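Local structure of YECBM32 (2JDA) at residues N58-P63 and A137-R142. The protein binds polygalacturonic acid, the acidic backbone of pectin, as a periplasmic carbohydrate-binding module that carries a bound calcium ion. Numbering follows the deposited sequence.
With SO4 (sulfate ion), chain H.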
loop_
_atom_site.group_PDB
_atom_site.type_symbol
_atom_site.label_atom_id
_atom_site.label_comp_id
_atom_site.label_asym_id
_atom_site.label_seq_id
_atom_site.Cartn_x
_atom_site.Cartn_y
_atom_site.Cartn_z
ATOM N N ASN A 58 5.660 5.244 9.154
ATOM C CA ASN A 58 4.447 4.428 9.129
ATOM C C ASN A 58 3.839 4.423 7.734
ATOM O O ASN A 58 4.175 5.273 6.917
ATOM C CB ASN A 58 3.430 4.811 10.199
ATOM C CG ASN A 58 2.641 6.009 9.911
ATOM O OD1 ASN A 58 2.055 6.136 8.838
ATOM N ND2 ASN A 58 2.586 6.931 10.883
ATOM N N ILE A 59 2.994 3.438 7.489
ATOM C CA ILE A 59 2.177 3.380 6.283
ATOM C C ILE A 59 0.745 3.112 6.725
ATOM O O ILE A 59 0.475 2.154 7.438
ATOM C CB ILE A 59 2.682 2.286 5.339
ATOM C CG1 ILE A 59 4.088 2.599 4.828
ATOM C CG2 ILE A 59 1.686 2.086 4.208
ATOM C CD1 ILE A 59 4.899 1.380 4.306
ATOM N N LEU A 60 -0.171 3.942 6.255
ATOM C CA LEU A 60 -1.608 3.715 6.379
ATOM C C LEU A 60 -2.063 2.936 5.138
ATOM O O LEU A 60 -1.825 3.379 4.025
ATOM C CB LEU A 60 -2.350 5.048 6.467
ATOM C CG LEU A 60 -3.893 4.936 6.357
ATOM C CD1 LEU A 60 -4.513 4.320 7.575
ATOM C CD2 LEU A 60 -4.517 6.301 6.095
ATOM N N ILE A 61 -2.714 1.808 5.331
ATOM C CA ILE A 61 -3.293 1.011 4.260
ATOM C C ILE A 61 -4.779 0.818 4.511
ATOM O O ILE A 61 -5.213 0.472 5.605
ATOM C CB ILE A 61 -2.517 -0.315 4.025
ATOM C CG1 ILE A 61 -3.049 -0.987 2.766
ATOM C CG2 ILE A 61 -2.552 -1.242 5.242
ATOM C CD1 ILE A 61 -2.232 -2.182 2.321
ATOM N N VAL A 62 -5.560 1.101 3.466
ATOM C CA VAL A 62 -7.017 1.011 3.488
ATOM C C VAL A 62 -7.418 0.043 2.362
ATOM O O VAL A 62 -7.692 0.464 1.242
ATOM C CB VAL A 62 -7.650 2.399 3.339
ATOM C CG1 VAL A 62 -9.187 2.290 3.510
ATOM C CG2 VAL A 62 -7.026 3.423 4.316
ATOM N N PRO A 63 -7.412 -1.243 2.632
ATOM C CA PRO A 63 -7.740 -2.213 1.597
ATOM C C PRO A 63 -9.240 -2.211 1.296
ATOM O O PRO A 63 -10.052 -1.899 2.163
ATOM C CB PRO A 63 -7.230 -3.536 2.174
ATOM C CG PRO A 63 -7.339 -3.356 3.648
ATOM C CD PRO A 63 -7.021 -1.919 3.897
ATOM N N ALA A 137 -3.302 9.201 11.270
ATOM C CA ALA A 137 -4.549 8.492 11.564
ATOM C C ALA A 137 -4.570 7.987 13.006
ATOM O O ALA A 137 -3.572 7.505 13.520
ATOM C CB ALA A 137 -4.751 7.378 10.617
ATOM N N ALA A 138 -5.746 8.105 13.625
ATOM C CA ALA A 138 -5.992 7.708 15.000
ATOM C C ALA A 138 -6.383 6.245 15.034
ATOM O O ALA A 138 -7.534 5.861 15.234
ATOM C CB ALA A 138 -7.084 8.625 15.595
ATOM N N LEU A 139 -5.363 5.419 14.780
ATOM C CA LEU A 139 -5.478 3.999 14.698
ATOM C C LEU A 139 -4.328 3.388 15.489
ATOM O O LEU A 139 -3.247 3.992 15.566
ATOM C CB LEU A 139 -5.315 3.550 13.245
ATOM C CG LEU A 139 -6.399 3.987 12.258
ATOM C CD1 LEU A 139 -5.953 3.571 10.895
ATOM C CD2 LEU A 139 -7.736 3.360 12.614
ATOM N N PRO A 140 -4.534 2.216 16.099
ATOM C CA PRO A 140 -3.425 1.600 16.844
ATOM C C PRO A 140 -2.279 1.201 15.904
ATOM O O PRO A 140 -2.506 0.748 14.778
ATOM C CB PRO A 140 -4.049 0.357 17.456
ATOM C CG PRO A 140 -5.130 -0.001 16.576
ATOM C CD PRO A 140 -5.732 1.335 16.111
ATOM N N SER A 141 -1.043 1.333 16.371
ATOM C CA SER A 141 0.092 0.883 15.602
ATOM C C SER A 141 0.100 -0.623 15.496
ATOM O O SER A 141 -0.074 -1.313 16.505
ATOM C CB SER A 141 1.367 1.334 16.286
ATOM O OG SER A 141 1.519 2.730 16.214
ATOM N N ARG A 142 0.292 -1.132 14.284
ATOM C CA ARG A 142 0.559 -2.542 14.036
ATOM C C ARG A 142 1.995 -2.656 13.558
ATOM O O ARG A 142 2.325 -2.294 12.442
ATOM C CB ARG A 142 -0.385 -3.131 13.001
ATOM C CG ARG A 142 -0.099 -4.552 12.635
ATOM C CD ARG A 142 -0.939 -5.035 11.503
ATOM N NE ARG A 142 -0.440 -6.295 10.997
ATOM C CZ ARG A 142 -0.964 -6.941 9.959
ATOM N NH1 ARG A 142 -2.038 -6.453 9.318
ATOM N NH2 ARG A 142 -0.408 -8.073 9.553
HETATM S S SO4 H . -0.280 3.846 19.233
HETATM O O1 SO4 H . -1.070 2.655 19.018
HETATM O O2 SO4 H . 0.369 4.231 17.959
HETATM O O3 SO4 H . -1.228 4.920 19.566
HETATM O O4 SO4 H . 0.745 3.560 20.111
#
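Leu60 meets Leu139 through a single pair of methyls, CD1 of Leu60 lying 3.7 Å from CD1 of Leu139, and this is the tight spot of the contact. The two side chains cross at about a right angle and meet only through these two methyls. On Leu60, CG stands anti to the backbone N (chi1 170°), which carries the branch out from strand 53-63 to the loop; on Leu139, CG lies anti to the carbonyl carbon (chi1 -66°), a turn that points the CD1 branch at Leu60. Next to this pair the fit slackens: the CB of Ala137 comes to 4.3 Å from the same CD1 of Leu60, so one methyl serves both loop residues. Ala138 between them is the centre of an inverse gamma turn, closed by a weak bond from Leu139 N to Ala137 O (3.0 Å), and the turn lets Ala137 and Leu139 both face the strand while Ala138 stays at the surface.

In the beta-sandwich of this F5/8 type C (CBM32-like) module, strand 53-63 pairs with 125-133, and the chain leaving 125-133 loops round to strand 141-143, which runs parallel to 101-105. Here the loop between 125-133 and 141-143 lies against the outward face of strand 53-63, whereas neighbouring Ile59 turns to Ile75 of the other sheet. Asn58 OD1 takes a hydrogen bond from Ser135 N, tying the start of that loop to the strand.

Past Leu139 the loop lies at the surface of the molecule, where Pro140 and Ser141 touch a crystal neighbour. Ser141 grips a sulfate, probably from the crystallisation liquor, by two bonds: its N reaches O1 at 3.0 Å, nearly straight at 166°, and its OG gives its hydrogen to O2 at 2.6 Å.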